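Local structure of putative hydrogenase (Pyrococcus furiosus, 3LYU) at residues B[21-26]-B[31-36]; B[35-40]-B[47-52]; B[59-64]-B[71-76]; B[76-81]-B[85-90]; B[90-95]-B[120-125]. The protein probably takes part in electron transfer as a flavin- and [2Fe-2S]-dependent oxidoreductase, of which this chain is an alpha-beta C-terminal domain construct. One frame throughout, in Å; residues are numbered along the deposited sequence.

Interaction 1 (B[21-26]-B[31-36])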
# COMPACT_ATOMS: atom_id res chain seq x y z
N ILE B 21 2.46 11.91 22.64
CA ILE B 21 2.21 12.20 21.23
C ILE B 21 1.82 13.65 20.93
O ILE B 21 1.02 14.25 21.64
CB ILE B 21 1.09 11.26 20.66
CG1 ILE B 21 1.44 9.79 20.95
CG2 ILE B 21 0.94 11.49 19.14
CD1 ILE B 21 0.32 8.82 20.66
N LEU B 22 2.39 14.19 19.87
CA LEU B 22 2.07 15.53 19.45
C LEU B 22 1.25 15.37 18.18
O LEU B 22 1.79 15.09 17.10
CB LEU B 22 3.35 16.32 19.14
CG LEU B 22 3.09 17.67 18.47
CD1 LEU B 22 2.12 18.50 19.32
CD2 LEU B 22 4.38 18.41 18.26
N ALA B 23 -0.06 15.50 18.31
CA ALA B 23 -0.95 15.37 17.16
C ALA B 23 -1.24 16.78 16.61
O ALA B 23 -1.87 17.59 17.28
CB ALA B 23 -2.23 14.68 17.58
N ILE B 24 -0.77 17.05 15.39
CA ILE B 24 -0.94 18.35 14.74
C ILE B 24 -2.02 18.37 13.65
O ILE B 24 -2.15 17.43 12.86
CB ILE B 24 0.38 18.80 14.11
CG1 ILE B 24 1.48 18.76 15.16
CG2 ILE B 24 0.24 20.21 13.58
CD1 ILE B 24 2.82 19.03 14.60
N GLY B 25 -2.79 19.45 13.61
CA GLY B 25 -3.82 19.58 12.61
C GLY B 25 -3.77 20.98 12.05
O GLY B 25 -3.99 21.94 12.78
N ALA B 26 -3.46 21.11 10.77
CA ALA B 26 -3.40 22.42 10.14
C ALA B 26 -4.72 22.73 9.44
O ALA B 26 -5.30 21.87 8.78
CB ALA B 26 -2.26 22.46 9.14
N VAL B 31 -10.10 18.55 12.14
CA VAL B 31 -11.32 17.77 12.23
C VAL B 31 -11.01 16.27 12.21
O VAL B 31 -11.60 15.48 12.96
CB VAL B 31 -12.24 18.09 11.04
CG1 VAL B 31 -13.56 17.33 11.18
CG2 VAL B 31 -12.47 19.59 10.97
N GLU B 32 -10.07 15.90 11.36
CA GLU B 32 -9.66 14.51 11.21
C GLU B 32 -8.77 14.00 12.34
O GLU B 32 -8.91 12.87 12.79
CB GLU B 32 -8.98 14.33 9.85
CG GLU B 32 -8.68 12.89 9.48
CD GLU B 32 -8.26 12.74 8.04
OE1 GLU B 32 -7.90 11.60 7.64
OE2 GLU B 32 -8.29 13.76 7.31
N VAL B 33 -7.85 14.83 12.81
CA VAL B 33 -6.97 14.40 13.90
C VAL B 33 -7.76 14.28 15.20
O VAL B 33 -7.38 13.52 16.09
CB VAL B 33 -5.73 15.35 14.08
CG1 VAL B 33 -5.99 16.71 13.48
CG2 VAL B 33 -5.39 15.52 15.56
N TYR B 34 -8.87 15.00 15.31
CA TYR B 34 -9.66 14.94 16.53
C TYR B 34 -9.97 13.51 16.97
O TYR B 34 -9.48 13.07 18.01
CB TYR B 34 -10.96 15.73 16.38
CG TYR B 34 -11.90 15.57 17.55
CD1 TYR B 34 -11.44 15.71 18.88
CD2 TYR B 34 -13.25 15.30 17.35
CE1 TYR B 34 -12.31 15.59 19.96
CE2 TYR B 34 -14.13 15.18 18.43
CZ TYR B 34 -13.66 15.33 19.73
OH TYR B 34 -14.54 15.22 20.78
N PRO B 35 -10.78 12.77 16.20
CA PRO B 35 -11.09 11.39 16.59
C PRO B 35 -9.87 10.49 16.79
O PRO B 35 -9.90 9.54 17.55
CB PRO B 35 -12.01 10.91 15.48
CG PRO B 35 -11.62 11.77 14.31
CD PRO B 35 -11.45 13.11 14.93
N ILE B 36 -8.79 10.81 16.11
CA ILE B 36 -7.57 10.03 16.24
C ILE B 36 -6.89 10.29 17.57
O ILE B 36 -6.52 9.36 18.28
CB ILE B 36 -6.58 10.38 15.11
CG1 ILE B 36 -7.17 9.92 13.77
CG2 ILE B 36 -5.24 9.74 15.37
CD1 ILE B 36 -6.25 10.16 12.58

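Interaction 2 (B[35-40]-B[47-52])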
# COMPACT_ATOMS: atom_id res chain seq x y z
N PRO B 35 -10.78 12.77 16.20
CA PRO B 35 -11.09 11.39 16.59
C PRO B 35 -9.87 10.49 16.79
O PRO B 35 -9.90 9.54 17.55
CB PRO B 35 -12.01 10.91 15.48
CG PRO B 35 -11.62 11.77 14.31
CD PRO B 35 -11.45 13.11 14.93
N ILE B 36 -8.79 10.81 16.11
CA ILE B 36 -7.57 10.03 16.24
C ILE B 36 -6.89 10.29 17.57
O ILE B 36 -6.52 9.36 18.28
CB ILE B 36 -6.58 10.38 15.11
CG1 ILE B 36 -7.17 9.92 13.77
CG2 ILE B 36 -5.24 9.74 15.37
CD1 ILE B 36 -6.25 10.16 12.58
N ALA B 37 -6.72 11.57 17.91
CA ALA B 37 -6.08 11.99 19.16
C ALA B 37 -6.91 11.57 20.37
O ALA B 37 -6.38 11.25 21.42
CB ALA B 37 -5.87 13.50 19.15
N LYS B 38 -8.22 11.58 20.21
CA LYS B 38 -9.12 11.22 21.28
C LYS B 38 -8.90 9.76 21.66
O LYS B 38 -8.81 9.42 22.84
CB LYS B 38 -10.56 11.44 20.84
CG LYS B 38 -11.59 11.29 21.93
CD LYS B 38 -12.95 11.65 21.39
CE LYS B 38 -14.03 11.48 22.44
NZ LYS B 38 -15.38 11.71 21.83
N ALA B 39 -8.81 8.91 20.65
CA ALA B 39 -8.60 7.48 20.84
C ALA B 39 -7.20 7.13 21.37
O ALA B 39 -7.03 6.16 22.09
CB ALA B 39 -8.84 6.76 19.54
N TRP B 40 -6.20 7.92 21.00
CA TRP B 40 -4.85 7.66 21.49
C TRP B 40 -4.74 7.98 22.97
O TRP B 40 -4.03 7.30 23.70
CB TRP B 40 -3.81 8.48 20.72
CG TRP B 40 -3.33 7.82 19.47
CD1 TRP B 40 -3.32 6.47 19.20
CD2 TRP B 40 -2.70 8.45 18.35
NE1 TRP B 40 -2.71 6.23 17.99
CE2 TRP B 40 -2.32 7.43 17.45
CE3 TRP B 40 -2.40 9.79 18.03
CZ2 TRP B 40 -1.66 7.69 16.24
CZ3 TRP B 40 -1.74 10.05 16.83
CH2 TRP B 40 -1.38 9.00 15.95
N VAL B 47 -1.27 12.54 24.62
CA VAL B 47 -1.30 13.33 23.41
C VAL B 47 -1.68 14.78 23.66
O VAL B 47 -2.58 15.09 24.44
CB VAL B 47 -2.27 12.69 22.36
CG1 VAL B 47 -3.66 12.57 22.94
CG2 VAL B 47 -2.29 13.52 21.08
N THR B 48 -0.93 15.69 23.03
CA THR B 48 -1.18 17.11 23.14
C THR B 48 -1.38 17.53 21.69
O THR B 48 -0.50 17.29 20.84
CB THR B 48 0.02 17.87 23.73
OG1 THR B 48 1.00 18.06 22.70
CG2 THR B 48 0.65 17.09 24.87
N THR B 49 -2.53 18.12 21.39
CA THR B 49 -2.82 18.51 20.02
C THR B 49 -2.50 19.96 19.73
O THR B 49 -2.58 20.82 20.60
CB THR B 49 -4.31 18.28 19.65
OG1 THR B 49 -5.15 19.02 20.54
CG2 THR B 49 -4.66 16.80 19.73
N LEU B 50 -2.13 20.22 18.49
CA LEU B 50 -1.81 21.58 18.09
C LEU B 50 -2.63 21.91 16.86
O LEU B 50 -2.60 21.18 15.88
CB LEU B 50 -0.31 21.71 17.78
CG LEU B 50 0.11 22.96 17.00
CD1 LEU B 50 -0.12 24.20 17.85
CD2 LEU B 50 1.57 22.86 16.59
N HIS B 51 -3.39 23.00 16.92
CA HIS B 51 -4.18 23.40 15.78
C HIS B 51 -3.68 24.75 15.30
O HIS B 51 -3.82 25.76 16.01
CB HIS B 51 -5.67 23.53 16.13
CG HIS B 51 -6.55 23.82 14.95
ND1 HIS B 51 -7.81 24.36 15.08
CD2 HIS B 51 -6.36 23.63 13.63
CE1 HIS B 51 -8.36 24.49 13.88
NE2 HIS B 51 -7.49 24.06 12.98
N VAL B 52 -3.09 24.78 14.10
CA VAL B 52 -2.61 26.04 13.54
C VAL B 52 -3.51 26.39 12.37
O VAL B 52 -3.61 25.64 11.39
CB VAL B 52 -1.13 25.93 13.07
CG1 VAL B 52 -0.62 27.31 12.65
CG2 VAL B 52 -0.26 25.36 14.19

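Interaction 3 (B[59-64]-B[71-76])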
# COMPACT_ATOMS: atom_id res chain seq x y z
N ILE B 59 -11.77 25.38 15.35
CA ILE B 59 -12.92 24.52 15.57
C ILE B 59 -12.53 23.38 16.50
O ILE B 59 -11.35 23.07 16.63
CB ILE B 59 -13.44 23.94 14.22
CG1 ILE B 59 -14.81 23.29 14.40
CG2 ILE B 59 -12.44 22.95 13.65
CD1 ILE B 59 -15.92 24.26 14.84
N LEU B 60 -13.51 22.78 17.16
CA LEU B 60 -13.28 21.67 18.08
C LEU B 60 -12.42 21.97 19.30
O LEU B 60 -12.08 21.05 20.04
CB LEU B 60 -12.67 20.48 17.34
CG LEU B 60 -13.60 19.40 16.78
CD1 LEU B 60 -14.84 20.01 16.15
CD2 LEU B 60 -12.81 18.59 15.76
N LYS B 61 -12.09 23.24 19.51
CA LYS B 61 -11.25 23.64 20.64
C LYS B 61 -11.69 23.06 21.98
O LYS B 61 -10.90 22.44 22.70
CB LYS B 61 -11.21 25.17 20.74
CG LYS B 61 -10.40 25.68 21.92
CD LYS B 61 -10.29 27.20 21.91
CE LYS B 61 -9.44 27.69 23.07
NZ LYS B 61 -10.04 27.30 24.37
N GLU B 62 -12.96 23.26 22.31
CA GLU B 62 -13.57 22.79 23.55
C GLU B 62 -13.49 21.26 23.65
O GLU B 62 -13.06 20.69 24.67
CB GLU B 62 -15.03 23.21 23.57
CG GLU B 62 -15.65 23.41 24.94
CD GLU B 62 -15.32 24.76 25.52
OE1 GLU B 62 -16.05 25.20 26.43
OE2 GLU B 62 -14.34 25.38 25.05
N GLU B 63 -13.91 20.61 22.56
CA GLU B 63 -13.94 19.16 22.44
C GLU B 63 -12.64 18.42 22.68
O GLU B 63 -12.64 17.42 23.38
CB GLU B 63 -14.46 18.77 21.05
CG GLU B 63 -15.94 19.07 20.76
CD GLU B 63 -16.21 20.54 20.46
OE1 GLU B 63 -17.37 20.87 20.11
OE2 GLU B 63 -15.29 21.37 20.58
N LEU B 64 -11.55 18.89 22.10
CA LEU B 64 -10.29 18.19 22.28
C LEU B 64 -9.42 18.65 23.45
O LEU B 64 -8.35 18.10 23.69
CB LEU B 64 -9.48 18.17 20.96
CG LEU B 64 -8.71 19.36 20.38
CD1 LEU B 64 -8.34 19.03 18.95
CD2 LEU B 64 -9.54 20.60 20.42
N HIS B 71 -4.38 20.79 24.69
CA HIS B 71 -4.70 21.23 23.34
C HIS B 71 -4.22 22.65 23.09
O HIS B 71 -4.60 23.57 23.81
CB HIS B 71 -6.20 21.16 23.08
CG HIS B 71 -6.61 21.77 21.78
ND1 HIS B 71 -6.08 21.36 20.57
CD2 HIS B 71 -7.44 22.80 21.49
CE1 HIS B 71 -6.57 22.11 19.60
NE2 HIS B 71 -7.40 22.99 20.13
N ILE B 72 -3.39 22.84 22.07
CA ILE B 72 -2.86 24.17 21.73
C ILE B 72 -3.46 24.74 20.46
O ILE B 72 -3.58 24.04 19.45
CB ILE B 72 -1.32 24.13 21.54
CG1 ILE B 72 -0.64 23.48 22.75
CG2 ILE B 72 -0.79 25.54 21.30
CD1 ILE B 72 -1.05 24.08 24.09
N VAL B 73 -3.84 26.01 20.50
CA VAL B 73 -4.41 26.66 19.32
C VAL B 73 -3.58 27.91 19.02
O VAL B 73 -3.34 28.73 19.89
CB VAL B 73 -5.91 27.09 19.54
CG1 VAL B 73 -6.50 27.62 18.23
CG2 VAL B 73 -6.73 25.91 20.03
N GLU B 74 -3.12 28.02 17.77
CA GLU B 74 -2.33 29.16 17.33
C GLU B 74 -3.08 29.86 16.20
O GLU B 74 -2.88 29.53 15.03
CB GLU B 74 -0.96 28.70 16.83
CG GLU B 74 -0.03 28.24 17.92
CD GLU B 74 0.26 29.34 18.93
OE1 GLU B 74 0.56 30.48 18.50
OE2 GLU B 74 0.19 29.07 20.15
N PRO B 75 -3.96 30.84 16.53
CA PRO B 75 -4.74 31.57 15.53
C PRO B 75 -3.94 32.68 14.84
O PRO B 75 -3.56 33.66 15.45
CB PRO B 75 -5.90 32.13 16.34
CG PRO B 75 -5.23 32.48 17.62
CD PRO B 75 -4.32 31.28 17.89
N VAL B 76 -3.70 32.49 13.55
CA VAL B 76 -2.96 33.46 12.77
C VAL B 76 -4.00 34.40 12.13
O VAL B 76 -5.02 33.95 11.60
CB VAL B 76 -2.13 32.74 11.68
CG1 VAL B 76 -1.22 33.73 10.98
CG2 VAL B 76 -1.31 31.63 12.31

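Interaction 4 (B[76-81]-B[85-90])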
# COMPACT_ATOMS: atom_id res chain seq x y z
N VAL B 76 -3.70 32.49 13.55
CA VAL B 76 -2.96 33.46 12.77
C VAL B 76 -4.00 34.40 12.13
O VAL B 76 -5.02 33.95 11.60
CB VAL B 76 -2.13 32.74 11.68
CG1 VAL B 76 -1.22 33.73 10.98
CG2 VAL B 76 -1.31 31.63 12.31
N PRO B 77 -3.76 35.72 12.20
CA PRO B 77 -4.65 36.74 11.64
C PRO B 77 -4.77 36.68 10.12
O PRO B 77 -3.77 36.72 9.40
CB PRO B 77 -4.02 38.04 12.12
CG PRO B 77 -2.56 37.70 12.14
CD PRO B 77 -2.56 36.35 12.79
N LEU B 78 -6.01 36.60 9.63
CA LEU B 78 -6.24 36.52 8.20
C LEU B 78 -6.24 37.90 7.55
O LEU B 78 -7.28 38.56 7.52
CB LEU B 78 -7.58 35.82 7.91
CG LEU B 78 -7.77 35.11 6.56
CD1 LEU B 78 -9.18 34.54 6.50
CD2 LEU B 78 -7.54 36.05 5.40
N ASN B 79 -5.09 38.33 7.04
CA ASN B 79 -4.97 39.62 6.37
C ASN B 79 -5.63 39.57 4.98
O ASN B 79 -5.10 38.96 4.05
CB ASN B 79 -3.49 40.00 6.23
CG ASN B 79 -3.30 41.41 5.68
OD1 ASN B 79 -2.18 41.81 5.34
ND2 ASN B 79 -4.40 42.17 5.61
N PRO B 80 -6.79 40.24 4.82
CA PRO B 80 -7.54 40.27 3.56
C PRO B 80 -6.99 41.23 2.51
O PRO B 80 -7.62 41.48 1.48
CB PRO B 80 -8.93 40.69 4.01
CG PRO B 80 -8.60 41.71 5.06
CD PRO B 80 -7.47 41.06 5.84
N ASN B 81 -5.81 41.78 2.76
CA ASN B 81 -5.20 42.72 1.82
C ASN B 81 -4.05 42.06 1.08
O ASN B 81 -3.22 42.74 0.48
CB ASN B 81 -4.70 43.96 2.58
CG ASN B 81 -5.74 44.52 3.54
OD1 ASN B 81 -6.83 44.91 3.12
ND2 ASN B 81 -5.40 44.57 4.83
N LEU B 85 -2.05 33.18 -0.67
CA LEU B 85 -0.74 32.57 -0.59
C LEU B 85 0.13 33.28 0.45
O LEU B 85 0.81 32.64 1.26
CB LEU B 85 -0.07 32.65 -1.96
CG LEU B 85 1.33 32.04 -2.05
CD1 LEU B 85 1.23 30.54 -1.81
CD2 LEU B 85 1.94 32.35 -3.42
N ALA B 86 0.11 34.61 0.41
CA ALA B 86 0.87 35.41 1.34
C ALA B 86 0.45 35.14 2.77
O ALA B 86 1.27 35.22 3.68
CB ALA B 86 0.68 36.88 1.01
N ASN B 87 -0.83 34.81 2.96
CA ASN B 87 -1.38 34.53 4.29
C ASN B 87 -1.04 33.13 4.81
O ASN B 87 -0.83 32.95 6.01
CB ASN B 87 -2.90 34.70 4.29
CG ASN B 87 -3.33 36.13 4.05
OD1 ASN B 87 -3.68 36.51 2.93
ND2 ASN B 87 -3.29 36.95 5.10
N MSE B 88 -1.01 32.15 3.92
CA MSE B 88 -0.69 30.79 4.31
C MSE B 88 0.74 30.74 4.77
O MSE B 88 1.10 29.94 5.64
CB MSE B 88 -0.88 29.85 3.14
CG MSE B 88 -2.31 29.80 2.62
SE MSE B 88 -2.54 28.43 1.29
CE MSE B 88 -2.28 26.87 2.37
N LYS B 89 1.56 31.60 4.18
CA LYS B 89 2.98 31.69 4.50
C LYS B 89 3.14 31.99 6.00
O LYS B 89 4.09 31.54 6.64
CB LYS B 89 3.62 32.79 3.66
CG LYS B 89 5.14 32.87 3.71
CD LYS B 89 5.81 31.71 3.01
CE LYS B 89 5.78 30.44 3.85
NZ LYS B 89 6.45 29.29 3.18
N ASN B 90 2.19 32.75 6.54
CA ASN B 90 2.21 33.10 7.95
C ASN B 90 1.86 31.91 8.81
O ASN B 90 2.43 31.72 9.89
CB ASN B 90 1.21 34.23 8.25
CG ASN B 90 1.56 35.53 7.53
OD1 ASN B 90 2.72 35.91 7.43
ND2 ASN B 90 0.53 36.22 7.04

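Interaction 5 (B[90-95]-B[120-125])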
# COMPACT_ATOMS: atom_id res chain seq x y z
N ASN B 90 2.19 32.75 6.54
CA ASN B 90 2.21 33.10 7.95
C ASN B 90 1.86 31.91 8.81
O ASN B 90 2.43 31.72 9.89
CB ASN B 90 1.21 34.23 8.25
CG ASN B 90 1.56 35.53 7.53
OD1 ASN B 90 2.72 35.91 7.43
ND2 ASN B 90 0.53 36.22 7.04
N VAL B 91 0.92 31.10 8.34
CA VAL B 91 0.52 29.90 9.08
C VAL B 91 1.65 28.89 9.03
O VAL B 91 1.92 28.18 10.00
CB VAL B 91 -0.74 29.25 8.48
CG1 VAL B 91 -1.10 28.02 9.28
CG2 VAL B 91 -1.90 30.23 8.50
N SER B 92 2.32 28.81 7.88
CA SER B 92 3.45 27.91 7.72
C SER B 92 4.56 28.30 8.71
O SER B 92 5.19 27.44 9.32
CB SER B 92 3.99 27.98 6.29
OG SER B 92 3.06 27.49 5.35
N GLN B 93 4.79 29.60 8.86
CA GLN B 93 5.80 30.10 9.78
C GLN B 93 5.46 29.80 11.23
O GLN B 93 6.28 29.27 11.97
CB GLN B 93 5.95 31.61 9.62
CG GLN B 93 6.50 32.07 8.28
CD GLN B 93 7.88 31.49 7.98
OE1 GLN B 93 8.00 30.36 7.49
NE2 GLN B 93 8.93 32.26 8.28
N ARG B 94 4.24 30.15 11.64
CA ARG B 94 3.76 29.92 13.00
C ARG B 94 3.83 28.43 13.33
O ARG B 94 4.00 28.05 14.49
CB ARG B 94 2.32 30.41 13.12
CG ARG B 94 1.67 30.15 14.47
CD ARG B 94 2.19 31.11 15.54
NE ARG B 94 1.73 32.48 15.33
CZ ARG B 94 0.51 32.91 15.61
NH1 ARG B 94 0.19 34.18 15.37
NH2 ARG B 94 -0.39 32.09 16.14
N LEU B 95 3.69 27.61 12.30
CA LEU B 95 3.71 26.15 12.45
C LEU B 95 5.11 25.60 12.74
O LEU B 95 5.26 24.71 13.59
CB LEU B 95 3.14 25.50 11.19
CG LEU B 95 2.93 23.98 11.18
CD1 LEU B 95 1.87 23.59 12.20
CD2 LEU B 95 2.52 23.55 9.79
N GLN B 120 3.40 19.69 5.73
CA GLN B 120 3.85 18.41 6.26
C GLN B 120 5.33 18.27 5.99
O GLN B 120 6.06 17.67 6.77
CB GLN B 120 3.09 17.26 5.59
CG GLN B 120 1.62 17.29 5.89
CD GLN B 120 0.96 15.99 5.56
OE1 GLN B 120 0.88 15.60 4.40
NE2 GLN B 120 0.49 15.30 6.58
N LYS B 121 5.78 18.84 4.88
CA LYS B 121 7.18 18.81 4.54
C LYS B 121 7.96 19.69 5.50
O LYS B 121 8.93 19.25 6.11
CB LYS B 121 7.38 19.32 3.11
CG LYS B 121 6.85 18.41 2.04
CD LYS B 121 7.27 18.96 0.69
CE LYS B 121 6.94 18.00 -0.43
NZ LYS B 121 7.40 18.55 -1.74
N GLN B 122 7.54 20.95 5.63
CA GLN B 122 8.22 21.91 6.50
C GLN B 122 8.25 21.46 7.96
O GLN B 122 9.21 21.73 8.69
CB GLN B 122 7.55 23.29 6.41
CG GLN B 122 7.74 23.97 5.05
CD GLN B 122 7.33 25.45 5.07
OE1 GLN B 122 7.88 26.25 5.84
NE2 GLN B 122 6.36 25.81 4.22
N VAL B 123 7.20 20.77 8.38
CA VAL B 123 7.11 20.26 9.74
C VAL B 123 7.98 19.02 9.89
O VAL B 123 8.48 18.74 10.97
CB VAL B 123 5.65 19.92 10.12
CG1 VAL B 123 5.60 19.11 11.42
CG2 VAL B 123 4.84 21.21 10.26
N PHE B 124 8.15 18.28 8.80
CA PHE B 124 8.97 17.08 8.82
C PHE B 124 10.44 17.44 9.00
O PHE B 124 11.21 16.72 9.63
CB PHE B 124 8.75 16.28 7.54
CG PHE B 124 9.77 15.20 7.31
CD1 PHE B 124 10.94 15.46 6.58
CD2 PHE B 124 9.59 13.93 7.84
CE1 PHE B 124 11.90 14.47 6.39
CE2 PHE B 124 10.55 12.93 7.65
CZ PHE B 124 11.71 13.21 6.92
N GLU B 125 10.83 18.58 8.44
CA GLU B 125 12.20 19.06 8.54
C GLU B 125 12.56 19.35 10.00
O GLU B 125 13.66 19.06 10.46
CB GLU B 125 12.38 20.33 7.70
CG GLU B 125 11.83 20.25 6.27
CD GLU B 125 12.33 19.03 5.50
OE1 GLU B 125 13.55 18.73 5.55
OE2 GLU B 125 11.49 18.37 4.82
O HOH W 1 9.80 28.71 6.31

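Interaction 1 (B[21-26]-B[31-36])
Val33 faces Ala23 and Gly25 with its first torsion turned well off a staggered position: chi1 of 21° brings CG1 almost into line with the backbone N, and the two methyls spread along the strand. Val33 CG2 meets the methyl of Ala23 (CB) at 3.8 Å, while Val33 CG1 lies over the next inward-facing position, 3.7 Å from Gly25 CA. Val33 CG1 also passes 4.0 Å from Ile24 O, against the carbonyl that separates the two. A beta-branched side chain suits this place because one residue covers two alternate strand positions at once. Strand 20-26 is the middle strand of a parallel five-stranded sheet, and helix 29-42 starts the return path of a beta-alpha-beta unit, running back over the strand at 158° with the local axes 7.8 Å apart. So close an approach depends on small residues beneath Val33. Ala23 offers just a methyl, which also touches Val47 and Thr49 of the adjoining strand 46-54. At Gly25 a beta carbon would point at the helix and come within 2.7 Å of Val33 CG1, a clash that the missing side chain avoids. Ile24 alternates to the other face of the sheet, where it packs on Leu95 and Val99 of helix 84-104. Val33 also rests on Val114 of strand 110-114, so its isopropyl group bridges the first strand and the neighbour on its far side from 46-54.

Interaction 2 (B[35-40]-B[47-52])
Within the beta-alpha-beta unit formed by strand 20-26, helix 29-42 and strand 46-54, Ala37 is the helix residue that settles on the second strand, against Val47 and Thr49. Its methyl meets both: Ala37 CB lies 3.6 Å from Thr49 CG2 and 4.1 Å from Val47 CG2. The other branch of Val47 reaches the helix backbone instead, CG1 standing 3.4 Å from Ala37 O. This division follows from the valine torsion, chi1 58°, which puts CG1 between the backbone N and carbonyl carbon and leaves CG2 anti to N. Thr49 is turned so that its two branches do different work. With chi1 at 59°, CG2 is anti to the carbonyl carbon and gives a methyl to the apolar contact, while OG1 is left to hydrogen-bond with His71 of the next strand. Threonine thus fits a buried place that needs carbon on one side and a polar atom on the other. Alanine suits the helix position, since its short side chain lets the CA atoms of Ala37 and Val47 come to 6.5 Å. One turn on, Trp40 receives Ile36 CG2 over one face, 3.7 Å above the ring plane and offset from its centre. Ala39 packs on Ala39 of a neighbouring subunit. The helix thus spans two adjacent parallel strands, a beta-alpha-beta crossover in a sheet ordered 3-2-1-4-5, as in Rossmann-like domains.

Interaction 3 (B[59-64]-B[71-76])
A histidine ring lies flat beneath a leucine: CD2 of Leu64 sits over the centre of the His71 imidazole, 10° off the ring normal, in a CH-pi contact. The model draws this methyl closer than a real C-H could sit, so its exact height is doubtful. The pair belongs to the beta-alpha-beta unit of strand 46-54, the short, weakly bonded helix 61-65 and strand 70-76, the sheet's outermost strand on this side. His71 holds CG anti to its backbone nitrogen, chi1 172°, which sends the ring out toward the helix. An aromatic, polar ring suits the place, offering a face to leucine while one nitrogen is already engaged by Thr49. Replacing the ring with the methyl of an alanine is likely to leave the Thr49 hydroxyl without its mate and open a gap under the Leu64 methyls. Lys61 O approaches CD2 of His71 obliquely at 3.7 Å. The lysine's carbon chain lies along the outer side of the contact while its NZ forms a salt bridge with Glu65, an arrangement natural at an exposed site. Beside the ring, Lys61 crosses Val73 at about a right angle, Lys61 CG lying 4.1 Å from Val73 CG2.

Interaction 4 (B[76-81]-B[85-90])
The side-chain amide of Asn87 presents its far end to the backbone of Asn79. Asn79 O lies beyond Asn87 CG, tilted somewhat off the amide plane and about equally far from the two end atoms, 2.9 Å from Asn87 ND2 and 3.0 Å from Asn87 OD1. Asn79 N is 3.0 Å from Asn87 ND2. The oxygen and nitrogen of this amide are probably exchanged in the model, and with the group turned over these approaches may be hydrogen bonds. The amide of Asn90, one turn further on, takes a lesser part: the contact is made by Asn90 CB, 3.7 Å from Val76 CG1. Here chi1 of -173° places CG1 of the valine anti to its backbone nitrogen and over the helix. Residues 76-81 leave the end of strand 70-76 as an irregular connection into helix 84-104, and the helix then runs back alongside them, with the CA atoms of Leu78 and Asn87 6.5 Å apart. Leu78 starts away from the helix, though its end comes nearer, and packs on Pro56 and Phe54. Asparagine suits the helix position because a short amide carries both a donor and an acceptor. A leucine in its place would probably leave the peptide groups of Asn79 without their polar neighbour and the loop less firmly seated. Leu85 of this helix packs on Ile59 of a neighbouring subunit. If the amide is turned over, its two ends could meet the N-H and C=O of Asn79, so a polar side chain may hold the loop, with Val76 on Asn90 CB adding an apolar contact at the strand's end.

Interaction 5 (B[90-95]-B[120-125])
Leu95 and Val123 meet between two helices, 84-104 and 117-130, which lie side by side on one face of the Rossmann-like sheet, with local axes 10.1 Å apart and crossing at -23°. Leu95 extends CG anti to its backbone N, chi1 -174°, which carries the branched end across the groove. Val123, with CG1 in the anti position, is left with CG2 turned toward the leucine. The two side chains cross at about a right angle and press hard: Leu95 CD2 is 3.3 Å from Val123 CG2, tighter than usual van der Waals contact. Branched aliphatics suit the place because both are buried between the helices, and Val123 also packs on Met113 of strand 110-114. Beside this pair the contact turns polar, from buried Ser92 to the more exposed glutamines. Gln122 stretches out beyond CG, so that NE2 comes to 3.8 Å from Ser92 CB. The serine itself is small enough to lie beneath it, and its OG, beside the backbone N, is bonded to Met88 O and Asp119 instead. Gln93 starts out away from the other helix, but its bent chain, chi2 -59°, swings the amide back. A water then joins the two glutamines, donating to Gln93 OE1 at 2.7 Å and to Gln122 OE1 at 3.2 Å.

How the interactions relate
Interactions 1 and 2 are two halves of one crossover, sharing helix 29-42, with centres 4 Å apart, and the strands beneath them are joined by Gly25 N to Leu50 O at 2.9 Å. Interaction 3 extends the same face to the sheet's edge, linked to interaction 2 by the probable hydrogen bond between Thr49 and His71. Interaction 5 lies on the opposite face, reached through the sheet where Val52 CG2 touches Leu95 CD1 at 3.4 Å. Interaction 4, about 25 Å from interaction 2 between centres, lies at the far end of the domain, sharing Val76 with interaction 3 and Asn90 with interaction 5. A salt bridge, Glu74 OE1 to Arg94 NH2 at 3.0 Å, joins interactions 3 and 5.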